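Local coordinates for protein VirX1 (Cyanophage Syn10, PDB 6QGM) that iodinates diverse substrates as a marine viral halogenase, and is probably flavin-dependent like other members of the tryptophan halogenase family, at residues P95-D101 with F133-T138; F105-D109 with Y492-D496; W114-K120 with L471-D477; Y121-F125 with R498-L502. One frame throughout, in Å; residues are numbered along the deposited sequence.

Contact 1 (P95-D101 with F133-T138); sequences PFGPSLD and FVNSNT
CG is trans to the backbone N in both Asn135 (chi1 180°) and Asn137 (chi1 -157°), and from these positions the two side-chain amides reach Phe96 O. Asn135 ND2 donates to Phe96 O at 2.9 Å, and Asn137 ND2 donates to the same Phe96 O at 3.0 Å. In each case the oxygen lies in the plane of the amide that binds it, and the N-H of Asn137 points almost straight at it (173°). The two donors approach from opposite faces of the carbonyl plane, a geometry that should hold this peptide group in place from both sides. Asn137 has further partners, OD1 bonding to Asn77 ND2 and ND2 also to Asp162 O.

Beside this junction the Pro95 ring packs by CG against Asn135 CG at 3.5 Å, and against Thr138 OG1 at 3.3 Å. That hydroxyl donates to Asn135 O, which ties the turn to the first residues of the next helix. At the other end, Asp101 N bonds Val134 O at 2.7 Å, and a water donates to both Asp101 O and Phe133 O. Leu100 and Val134 lie side by side there.

The loop that follows strand 91-95, outermost in its sheet within this chain, is thus fastened to the junction between helices 129-134 and 137-143, while Phe464 of helix 462-468 packs on Pro95 and Val134.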
# COMPACT_ATOMS: atom_id res chain seq x y z
N PRO B 95 -5.55 -19.26 -21.18
CA PRO B 95 -5.51 -18.71 -22.54
C PRO B 95 -4.99 -17.27 -22.52
O PRO B 95 -5.15 -16.64 -21.50
CB PRO B 95 -6.98 -18.75 -22.97
CG PRO B 95 -7.71 -18.49 -21.68
CD PRO B 95 -6.92 -19.24 -20.63
N PHE B 96 -4.40 -16.78 -23.61
CA PHE B 96 -3.89 -15.39 -23.73
C PHE B 96 -5.07 -14.44 -23.93
O PHE B 96 -6.05 -14.76 -24.63
CB PHE B 96 -2.88 -15.27 -24.87
CG PHE B 96 -1.52 -15.81 -24.52
CD1 PHE B 96 -0.78 -15.23 -23.50
CD2 PHE B 96 -0.99 -16.90 -25.19
CE1 PHE B 96 0.48 -15.72 -23.17
CE2 PHE B 96 0.27 -17.39 -24.87
CZ PHE B 96 1.00 -16.81 -23.84
N GLY B 97 -4.98 -13.27 -23.30
CA GLY B 97 -6.05 -12.26 -23.31
C GLY B 97 -5.64 -11.05 -22.48
O GLY B 97 -5.13 -11.19 -21.38
N PRO B 98 -5.97 -9.83 -22.94
CA PRO B 98 -5.60 -8.63 -22.19
C PRO B 98 -6.41 -8.60 -20.89
O PRO B 98 -5.85 -8.33 -19.84
CB PRO B 98 -5.98 -7.50 -23.14
CG PRO B 98 -7.15 -8.06 -23.94
CD PRO B 98 -6.88 -9.55 -24.08
N SER B 99 -7.70 -8.96 -20.99
CA SER B 99 -8.75 -8.79 -19.95
C SER B 99 -9.80 -9.90 -20.10
O SER B 99 -9.88 -10.49 -21.18
CB SER B 99 -9.42 -7.43 -20.05
OG SER B 99 -10.02 -7.25 -21.33
N LEU B 100 -10.50 -10.18 -19.01
CA LEU B 100 -11.64 -11.11 -18.94
C LEU B 100 -12.81 -10.53 -19.74
O LEU B 100 -13.21 -9.39 -19.44
CB LEU B 100 -12.06 -11.30 -17.47
CG LEU B 100 -11.24 -12.31 -16.66
CD1 LEU B 100 -9.83 -11.80 -16.40
CD2 LEU B 100 -11.95 -12.59 -15.34
N ASP B 101 -13.35 -11.30 -20.69
CA ASP B 101 -14.62 -10.96 -21.40
C ASP B 101 -15.77 -10.96 -20.39
O ASP B 101 -16.07 -12.02 -19.83
CB ASP B 101 -14.88 -11.92 -22.56
CG ASP B 101 -16.06 -11.53 -23.41
OD1 ASP B 101 -16.94 -10.82 -22.89
OD2 ASP B 101 -16.09 -11.91 -24.59
N PHE B 133 -15.77 -19.37 -20.26
CA PHE B 133 -16.79 -18.40 -19.83
C PHE B 133 -16.20 -16.99 -19.80
O PHE B 133 -16.98 -16.06 -19.73
CB PHE B 133 -17.36 -18.78 -18.46
CG PHE B 133 -18.52 -17.93 -18.00
CD1 PHE B 133 -19.81 -18.19 -18.43
CD2 PHE B 133 -18.32 -16.86 -17.14
CE1 PHE B 133 -20.88 -17.40 -18.00
CE2 PHE B 133 -19.39 -16.09 -16.71
CZ PHE B 133 -20.66 -16.35 -17.14
N VAL B 134 -14.88 -16.81 -19.85
CA VAL B 134 -14.28 -15.44 -19.72
C VAL B 134 -13.33 -15.14 -20.89
O VAL B 134 -12.98 -13.96 -21.04
CB VAL B 134 -13.55 -15.25 -18.38
CG1 VAL B 134 -14.52 -15.45 -17.22
CG2 VAL B 134 -12.33 -16.16 -18.26
N ASN B 135 -12.97 -16.13 -21.70
CA ASN B 135 -11.96 -15.97 -22.77
C ASN B 135 -12.30 -16.94 -23.90
O ASN B 135 -12.41 -18.15 -23.65
CB ASN B 135 -10.54 -16.13 -22.24
CG ASN B 135 -9.50 -15.98 -23.32
OD1 ASN B 135 -9.69 -16.52 -24.41
ND2 ASN B 135 -8.42 -15.26 -23.03
N SER B 136 -12.48 -16.41 -25.11
CA SER B 136 -12.91 -17.16 -26.31
C SER B 136 -11.66 -17.70 -27.03
O SER B 136 -11.79 -18.66 -27.81
CB SER B 136 -13.77 -16.29 -27.22
OG SER B 136 -14.91 -15.79 -26.51
N ASN B 137 -10.50 -17.11 -26.75
CA ASN B 137 -9.20 -17.65 -27.22
C ASN B 137 -9.16 -19.13 -26.82
O ASN B 137 -8.66 -19.93 -27.60
CB ASN B 137 -8.02 -16.83 -26.70
CG ASN B 137 -6.77 -16.95 -27.55
OD1 ASN B 137 -6.78 -17.64 -28.57
ND2 ASN B 137 -5.70 -16.28 -27.14
N THR B 138 -9.73 -19.45 -25.65
CA THR B 138 -9.91 -20.83 -25.11
C THR B 138 -10.41 -21.80 -26.18
O THR B 138 -9.89 -22.92 -26.25
CB THR B 138 -10.89 -20.82 -23.93
OG1 THR B 138 -10.46 -19.79 -23.03
CG2 THR B 138 -10.98 -22.15 -23.21
O HOH W 1 -18.33 -13.36 -19.96

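Contact 2 (F105-D109 with Y492-D496); sequences FSQTD and YYYED
Ser106 OG meets Tyr493 OH at 2.5 Å in a hydrogen bond whose donor could be either hydroxyl, and it lies at the edge of the tyrosine ring, near its plane. Three further groups, all donors, also bond this serine oxygen. Asp109 N reaches Ser106 OG at 3.2 Å with an N-H angle of 153°, which makes an ST motif; Thr108 N gives a weak bond to it, and Thr108 OG1 donates to Ser106 OG at 3.0 Å. The serine is able to collect them because its OG stands opposite its own backbone N (chi1 165°), turned over the residues that follow.

The second phenol has a clear direction: Tyr494 OH donates to Asp109 OD2 at 2.5 Å. It arrives on the anti side of the carboxylate oxygen, 28° out of the carboxylate plane. Asp109 OD2 also forms a long, weak ion pair with Lys116 NZ, which would be expected to favour the charged carboxylate. The two tyrosines pack on each other, with Tyr494 CD1 lying 3.8 Å above the Tyr493 ring plane and displaced toward its rim.

Residues 105-109 belong to the long loop between strand 91-95 and helix 113-120, and the tyrosines lie where the chain enters helix 494-512. Tyr494 rests on Thr113, Lys116 and Leu117 of helix 113-120, while Phe105 turns to helix 129-134.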
# COMPACT_ATOMS: atom_id res chain seq x y z
N PHE B 105 -21.41 -11.87 -17.63
CA PHE B 105 -21.31 -11.54 -16.18
C PHE B 105 -22.60 -10.88 -15.71
O PHE B 105 -23.02 -9.94 -16.37
CB PHE B 105 -20.16 -10.56 -15.88
CG PHE B 105 -18.77 -11.13 -15.98
CD1 PHE B 105 -18.52 -12.36 -16.55
CD2 PHE B 105 -17.69 -10.39 -15.52
CE1 PHE B 105 -17.22 -12.85 -16.65
CE2 PHE B 105 -16.40 -10.89 -15.60
CZ PHE B 105 -16.17 -12.11 -16.16
N SER B 106 -23.15 -11.33 -14.58
CA SER B 106 -24.08 -10.55 -13.73
C SER B 106 -23.50 -9.15 -13.50
O SER B 106 -22.32 -9.05 -13.16
CB SER B 106 -24.33 -11.24 -12.42
OG SER B 106 -24.94 -10.37 -11.48
N GLN B 107 -24.30 -8.11 -13.69
CA GLN B 107 -23.97 -6.70 -13.38
C GLN B 107 -23.45 -6.62 -11.94
O GLN B 107 -22.41 -5.99 -11.75
CB GLN B 107 -25.21 -5.81 -13.53
CG GLN B 107 -24.90 -4.33 -13.56
CD GLN B 107 -24.62 -3.82 -14.96
OE1 GLN B 107 -25.06 -4.37 -15.98
NE2 GLN B 107 -23.89 -2.71 -15.01
N THR B 108 -24.13 -7.28 -10.99
CA THR B 108 -23.91 -7.15 -9.53
C THR B 108 -22.75 -8.05 -9.08
O THR B 108 -22.03 -7.62 -8.16
CB THR B 108 -25.20 -7.40 -8.73
OG1 THR B 108 -25.73 -8.66 -9.11
CG2 THR B 108 -26.25 -6.35 -8.97
N ASP B 109 -22.56 -9.22 -9.68
CA ASP B 109 -21.55 -10.22 -9.22
C ASP B 109 -20.24 -10.10 -10.02
O ASP B 109 -19.26 -10.70 -9.57
CB ASP B 109 -22.10 -11.65 -9.31
CG ASP B 109 -23.25 -11.92 -8.37
OD1 ASP B 109 -23.14 -11.53 -7.19
OD2 ASP B 109 -24.25 -12.51 -8.82
N TYR B 492 -32.76 -15.58 -9.54
CA TYR B 492 -33.52 -16.35 -10.55
C TYR B 492 -32.91 -16.11 -11.95
O TYR B 492 -32.90 -17.09 -12.70
CB TYR B 492 -35.03 -16.11 -10.50
CG TYR B 492 -35.73 -17.00 -11.51
CD1 TYR B 492 -35.76 -18.38 -11.33
CD2 TYR B 492 -36.27 -16.48 -12.68
CE1 TYR B 492 -36.33 -19.22 -12.28
CE2 TYR B 492 -36.84 -17.31 -13.64
CZ TYR B 492 -36.88 -18.68 -13.43
OH TYR B 492 -37.46 -19.48 -14.37
N TYR B 493 -32.37 -14.92 -12.25
CA TYR B 493 -31.82 -14.54 -13.59
C TYR B 493 -30.60 -15.40 -13.98
O TYR B 493 -30.16 -15.33 -15.15
CB TYR B 493 -31.47 -13.06 -13.64
CG TYR B 493 -30.31 -12.60 -12.80
CD1 TYR B 493 -30.45 -12.37 -11.44
CD2 TYR B 493 -29.07 -12.36 -13.37
CE1 TYR B 493 -29.39 -11.92 -10.66
CE2 TYR B 493 -27.99 -11.91 -12.61
CZ TYR B 493 -28.16 -11.68 -11.26
OH TYR B 493 -27.12 -11.23 -10.50
N TYR B 494 -30.07 -16.20 -13.05
CA TYR B 494 -28.93 -17.13 -13.29
C TYR B 494 -29.41 -18.27 -14.20
O TYR B 494 -28.59 -18.74 -15.02
CB TYR B 494 -28.29 -17.56 -11.97
CG TYR B 494 -27.14 -16.67 -11.56
CD1 TYR B 494 -27.33 -15.45 -10.95
CD2 TYR B 494 -25.84 -17.04 -11.88
CE1 TYR B 494 -26.27 -14.62 -10.63
CE2 TYR B 494 -24.76 -16.24 -11.55
CZ TYR B 494 -24.97 -15.02 -10.94
OH TYR B 494 -23.90 -14.22 -10.62
N GLU B 495 -30.67 -18.68 -14.10
CA GLU B 495 -31.30 -19.68 -15.01
C GLU B 495 -31.12 -19.21 -16.46
O GLU B 495 -30.81 -20.07 -17.30
CB GLU B 495 -32.79 -19.83 -14.72
CG GLU B 495 -33.07 -20.56 -13.43
CD GLU B 495 -32.84 -22.06 -13.54
OE1 GLU B 495 -33.38 -22.63 -14.52
OE2 GLU B 495 -32.23 -22.69 -12.62
N ASP B 496 -31.28 -17.91 -16.72
CA ASP B 496 -31.16 -17.30 -18.07
C ASP B 496 -29.67 -17.20 -18.45
O ASP B 496 -29.35 -17.49 -19.61
CB ASP B 496 -31.83 -15.93 -18.17
CG ASP B 496 -33.33 -15.94 -18.27
OD1 ASP B 496 -33.95 -17.01 -18.53
OD2 ASP B 496 -33.88 -14.86 -18.11

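Contact 3 (W114-K120 with L471-D477); sequences WGKLANK and LRPQSYD
Asn119 spends both ends of its amide across this contact. Its ND2 donates to Gln474 O at 2.7 Å, from above that carbonyl's plane, and its OD1 receives a weak bond from Arg472 NE at 2.9 Å, the amide and guanidinium planes standing 77° apart. At the next residue, Lys120 NZ forms a salt bridge with Asp477 OD1 at 3.1 Å, using the syn lone pair of that oxygen; the lysine's stronger partner is Asp491, which lies outside the two segments. Carbon contacts flank these bonds: Ala118 CB touches Arg472 CD at 3.7 Å, and Pro473 CD lies 4.0 Å from Gly115 CA.

Structurally this is a helix packed against an irregular segment, the link between helices 462-468 and 477-484 running along one side of helix 113-120 in the tryptophan halogenase family fold.

Behind the first shell, the bend in the Arg472 chain (chi3 -50°) brings NH2 back to Ser475 O at 2.8 Å, in the guanidinium plane and on a carbonyl lone pair. Gln474 is held by Ser480 OG and Asn453 O, and Trp114 NE1 by Thr129. From the third subunit, Gln375 accepts from Arg472 N, and Tyr371 bonds Pro473 O and Ser475 OG.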
# COMPACT_ATOMS: atom_id res chain seq x y z
N TRP B 114 -19.15 -16.64 -12.69
CA TRP B 114 -18.82 -18.04 -13.06
C TRP B 114 -18.94 -18.96 -11.84
O TRP B 114 -19.54 -20.04 -11.96
CB TRP B 114 -17.45 -18.18 -13.72
CG TRP B 114 -17.19 -19.63 -14.00
CD1 TRP B 114 -17.69 -20.38 -15.02
CD2 TRP B 114 -16.51 -20.54 -13.12
NE1 TRP B 114 -17.31 -21.68 -14.88
CE2 TRP B 114 -16.59 -21.81 -13.72
CE3 TRP B 114 -15.83 -20.39 -11.91
CZ2 TRP B 114 -15.98 -22.93 -13.15
CZ3 TRP B 114 -15.26 -21.49 -11.34
CH2 TRP B 114 -15.32 -22.74 -11.96
N GLY B 115 -18.35 -18.55 -10.71
CA GLY B 115 -18.39 -19.28 -9.43
C GLY B 115 -19.81 -19.59 -8.97
O GLY B 115 -20.04 -20.72 -8.53
N LYS B 116 -20.74 -18.62 -9.05
CA LYS B 116 -22.15 -18.84 -8.66
C LYS B 116 -22.78 -19.89 -9.59
O LYS B 116 -23.47 -20.79 -9.07
CB LYS B 116 -22.94 -17.53 -8.65
CG LYS B 116 -22.50 -16.57 -7.55
CD LYS B 116 -23.35 -15.32 -7.41
CE LYS B 116 -24.78 -15.60 -7.00
NZ LYS B 116 -25.36 -14.45 -6.25
N LEU B 117 -22.50 -19.80 -10.90
CA LEU B 117 -22.96 -20.80 -11.91
C LEU B 117 -22.46 -22.20 -11.51
O LEU B 117 -23.27 -23.15 -11.53
CB LEU B 117 -22.45 -20.42 -13.31
CG LEU B 117 -23.17 -19.25 -13.98
CD1 LEU B 117 -22.52 -18.88 -15.30
CD2 LEU B 117 -24.62 -19.60 -14.21
N ALA B 118 -21.17 -22.30 -11.16
CA ALA B 118 -20.49 -23.55 -10.74
C ALA B 118 -21.20 -24.15 -9.51
O ALA B 118 -21.35 -25.39 -9.49
CB ALA B 118 -19.04 -23.28 -10.46
N ASN B 119 -21.65 -23.32 -8.56
CA ASN B 119 -22.33 -23.78 -7.32
C ASN B 119 -23.75 -24.26 -7.66
O ASN B 119 -24.14 -25.34 -7.20
CB ASN B 119 -22.35 -22.70 -6.24
CG ASN B 119 -21.06 -22.62 -5.45
OD1 ASN B 119 -20.34 -23.62 -5.31
ND2 ASN B 119 -20.75 -21.44 -4.92
N LYS B 120 -24.48 -23.47 -8.45
CA LYS B 120 -25.90 -23.72 -8.80
C LYS B 120 -26.01 -24.89 -9.77
O LYS B 120 -26.94 -25.68 -9.61
CB LYS B 120 -26.50 -22.46 -9.41
CG LYS B 120 -26.63 -21.27 -8.46
CD LYS B 120 -27.37 -20.12 -9.13
CE LYS B 120 -28.19 -19.31 -8.15
NZ LYS B 120 -27.28 -18.52 -7.31
N LEU B 471 -11.29 -24.21 -7.25
CA LEU B 471 -11.69 -23.19 -6.24
C LEU B 471 -12.69 -22.20 -6.87
O LEU B 471 -12.65 -22.00 -8.07
CB LEU B 471 -10.44 -22.49 -5.71
CG LEU B 471 -9.43 -23.38 -5.00
CD1 LEU B 471 -8.04 -22.78 -5.03
CD2 LEU B 471 -9.85 -23.64 -3.57
N ARG B 472 -13.55 -21.63 -6.04
CA ARG B 472 -14.62 -20.65 -6.37
C ARG B 472 -14.58 -19.49 -5.38
O ARG B 472 -14.24 -19.69 -4.23
CB ARG B 472 -15.97 -21.36 -6.29
CG ARG B 472 -16.17 -22.41 -7.37
CD ARG B 472 -17.43 -23.23 -7.15
NE ARG B 472 -17.50 -23.75 -5.80
CZ ARG B 472 -16.70 -24.68 -5.30
NH1 ARG B 472 -15.73 -25.19 -6.03
NH2 ARG B 472 -16.85 -25.09 -4.05
N PRO B 473 -14.93 -18.25 -5.79
CA PRO B 473 -14.90 -17.11 -4.87
C PRO B 473 -15.84 -17.30 -3.67
O PRO B 473 -15.42 -16.99 -2.56
CB PRO B 473 -15.32 -15.89 -5.71
CG PRO B 473 -15.92 -16.46 -6.98
CD PRO B 473 -15.37 -17.88 -7.13
N GLN B 474 -17.04 -17.81 -3.92
CA GLN B 474 -17.97 -18.31 -2.87
C GLN B 474 -18.07 -19.81 -3.04
O GLN B 474 -18.46 -20.25 -4.13
CB GLN B 474 -19.32 -17.62 -2.97
CG GLN B 474 -19.27 -16.13 -2.63
CD GLN B 474 -20.09 -15.27 -3.57
OE1 GLN B 474 -21.19 -15.66 -3.98
NE2 GLN B 474 -19.52 -14.13 -3.97
N SER B 475 -17.68 -20.58 -2.02
CA SER B 475 -17.46 -22.04 -2.10
C SER B 475 -18.81 -22.78 -2.07
O SER B 475 -18.84 -23.92 -2.54
CB SER B 475 -16.52 -22.53 -1.02
OG SER B 475 -16.94 -22.14 0.28
N TYR B 476 -19.87 -22.14 -1.55
CA TYR B 476 -21.23 -22.71 -1.42
C TYR B 476 -22.29 -21.63 -1.68
O TYR B 476 -22.07 -20.43 -1.36
CB TYR B 476 -21.42 -23.36 -0.05
CG TYR B 476 -21.27 -22.47 1.17
CD1 TYR B 476 -20.04 -21.94 1.53
CD2 TYR B 476 -22.35 -22.25 2.01
CE1 TYR B 476 -19.90 -21.16 2.66
CE2 TYR B 476 -22.22 -21.48 3.16
CZ TYR B 476 -21.00 -20.92 3.47
OH TYR B 476 -20.90 -20.13 4.57
N ASP B 477 -23.43 -22.06 -2.22
CA ASP B 477 -24.46 -21.14 -2.78
C ASP B 477 -25.21 -20.41 -1.66
O ASP B 477 -25.62 -19.25 -1.88
CB ASP B 477 -25.44 -21.89 -3.69
CG ASP B 477 -26.24 -20.94 -4.56
OD1 ASP B 477 -25.59 -20.02 -5.16
OD2 ASP B 477 -27.49 -21.10 -4.61

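Contact 4 (Y121-F125 with R498-L502); sequences YPEDF and RKDWL
Arg498, Trp501 and Leu502 form one side of helix 494-512, spaced by the three- and four-residue steps of an alpha-helix, and meet Tyr121, Asp124 and Phe125 of the turn that follows helix 113-120. Asp124 N bonds Tyr121 O at 3.0 Å, closing the turn.

With CG trans to its backbone N (chi1 172°) and its chain extended as far as NE, Arg498 passes over the Tyr121 ring, where CD makes a CH-pi contact with the face. The guanidinium beyond continues to Asp124. There a single carboxylate oxygen does the work: Asp124 OD2 lies 2.8 Å from Arg498 NE and 2.8 Å from Arg498 NH2, a salt bridge met at the guanidinium edge through two weak, bent hydrogen bonds. The carboxylate and guanidinium planes are 54° apart, and Leu502 CD1 lies 4.0 Å above the plane of the Arg498 guanidinium. Tyr121 OH is taken by Glu495, one turn earlier on the helix.

Farther along the helix, Phe125 and Trp501 run alongside one another with opposite headings, their ring planes inclined at 38°. Trp501 also meets Phe133 and, edge-to-face, Phe104. Its pairing with the turn is closest where Phe125 CE1 touches Trp501 CE3, at 3.6 Å.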
# COMPACT_ATOMS: atom_id res chain seq x y z
N TYR B 121 -25.11 -24.99 -10.76
CA TYR B 121 -25.22 -25.94 -11.90
C TYR B 121 -23.90 -26.67 -12.10
O TYR B 121 -23.27 -26.55 -13.14
CB TYR B 121 -25.67 -25.17 -13.15
CG TYR B 121 -26.81 -24.21 -12.92
CD1 TYR B 121 -28.07 -24.66 -12.57
CD2 TYR B 121 -26.63 -22.85 -13.06
CE1 TYR B 121 -29.13 -23.78 -12.37
CE2 TYR B 121 -27.66 -21.95 -12.86
CZ TYR B 121 -28.92 -22.42 -12.52
OH TYR B 121 -29.94 -21.52 -12.36
N PRO B 122 -23.48 -27.50 -11.12
CA PRO B 122 -22.16 -28.14 -11.13
C PRO B 122 -21.90 -28.97 -12.39
O PRO B 122 -20.81 -28.87 -12.92
CB PRO B 122 -22.18 -29.09 -9.93
CG PRO B 122 -23.29 -28.57 -9.04
CD PRO B 122 -24.30 -27.93 -9.97
N GLU B 123 -22.89 -29.75 -12.83
CA GLU B 123 -22.77 -30.64 -14.02
C GLU B 123 -22.52 -29.81 -15.27
O GLU B 123 -21.82 -30.32 -16.15
CB GLU B 123 -24.01 -31.52 -14.18
CG GLU B 123 -24.27 -32.44 -13.00
CD GLU B 123 -23.07 -33.26 -12.52
OE1 GLU B 123 -22.27 -33.72 -13.38
OE2 GLU B 123 -22.92 -33.41 -11.28
N ASP B 124 -23.00 -28.57 -15.34
CA ASP B 124 -22.86 -27.69 -16.53
C ASP B 124 -21.61 -26.82 -16.47
O ASP B 124 -21.21 -26.29 -17.53
CB ASP B 124 -24.10 -26.81 -16.71
CG ASP B 124 -25.36 -27.60 -16.99
OD1 ASP B 124 -25.24 -28.66 -17.65
OD2 ASP B 124 -26.44 -27.14 -16.56
N PHE B 125 -21.00 -26.66 -15.29
CA PHE B 125 -19.89 -25.69 -15.08
C PHE B 125 -18.75 -26.32 -14.27
O PHE B 125 -18.37 -25.81 -13.22
CB PHE B 125 -20.44 -24.40 -14.44
CG PHE B 125 -21.32 -23.61 -15.36
CD1 PHE B 125 -20.78 -22.71 -16.25
CD2 PHE B 125 -22.69 -23.79 -15.34
CE1 PHE B 125 -21.59 -22.00 -17.12
CE2 PHE B 125 -23.51 -23.07 -16.20
CZ PHE B 125 -22.96 -22.18 -17.09
N ARG B 498 -27.32 -19.17 -17.46
CA ARG B 498 -26.99 -20.60 -17.71
C ARG B 498 -27.42 -21.00 -19.12
O ARG B 498 -26.55 -21.33 -19.93
CB ARG B 498 -27.67 -21.47 -16.66
CG ARG B 498 -27.56 -22.96 -16.93
CD ARG B 498 -28.34 -23.74 -15.90
NE ARG B 498 -28.38 -25.15 -16.25
CZ ARG B 498 -29.16 -25.66 -17.18
NH1 ARG B 498 -30.01 -24.89 -17.83
NH2 ARG B 498 -29.13 -26.95 -17.44
N LYS B 499 -28.73 -20.96 -19.39
CA LYS B 499 -29.34 -21.37 -20.69
C LYS B 499 -28.69 -20.57 -21.82
O LYS B 499 -28.26 -21.20 -22.79
CB LYS B 499 -30.87 -21.16 -20.64
CG LYS B 499 -31.67 -21.32 -21.93
CD LYS B 499 -32.80 -20.30 -22.07
CE LYS B 499 -33.66 -20.56 -23.28
NZ LYS B 499 -34.36 -21.86 -23.14
N ASP B 500 -28.58 -19.25 -21.69
CA ASP B 500 -28.04 -18.35 -22.74
C ASP B 500 -26.58 -18.70 -23.00
O ASP B 500 -26.21 -18.80 -24.18
CB ASP B 500 -28.18 -16.87 -22.37
CG ASP B 500 -29.60 -16.33 -22.52
OD1 ASP B 500 -30.46 -17.05 -23.09
OD2 ASP B 500 -29.85 -15.20 -22.07
N TRP B 501 -25.77 -18.88 -21.95
CA TRP B 501 -24.33 -19.19 -22.11
C TRP B 501 -24.17 -20.59 -22.73
O TRP B 501 -23.42 -20.70 -23.72
CB TRP B 501 -23.51 -19.06 -20.83
CG TRP B 501 -22.06 -19.21 -21.16
CD1 TRP B 501 -21.25 -18.26 -21.72
CD2 TRP B 501 -21.27 -20.42 -21.11
NE1 TRP B 501 -20.01 -18.78 -21.95
CE2 TRP B 501 -19.99 -20.09 -21.59
CE3 TRP B 501 -21.52 -21.73 -20.67
CZ2 TRP B 501 -18.96 -21.03 -21.64
CZ3 TRP B 501 -20.51 -22.66 -20.74
CH2 TRP B 501 -19.25 -22.32 -21.23
N LEU B 502 -24.84 -21.62 -22.20
CA LEU B 502 -24.75 -23.00 -22.72
C LEU B 502 -25.08 -22.98 -24.22
O LEU B 502 -24.38 -23.68 -25.01
CB LEU B 502 -25.68 -23.94 -21.95
CG LEU B 502 -25.23 -24.27 -20.51
CD1 LEU B 502 -26.25 -25.14 -19.81
CD2 LEU B 502 -23.85 -24.91 -20.48

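How the contacts relate
The first segments follow one another from residue 95 to 125. Contact 1 closes locally onto 133-138, whereas contacts 2, 3 and 4 join this region to residues 471-502, more than 340 positions later. Contacts 2, 3 and 4 form a cluster with centres about 12 to 13 Å apart; contact 1 lies about 18 to 19 Å from each, nearer the centre of the chain. Helix 494-512 serves contacts 2 and 4, and helix 113-120 carries contact 3. Phe133 of contact 1 touches Phe105 of contact 2, Trp114 and Leu117 of contact 3, and Trp501 of contact 4. The C-terminal part of the chain is thereby packed onto the region after strand 91-95.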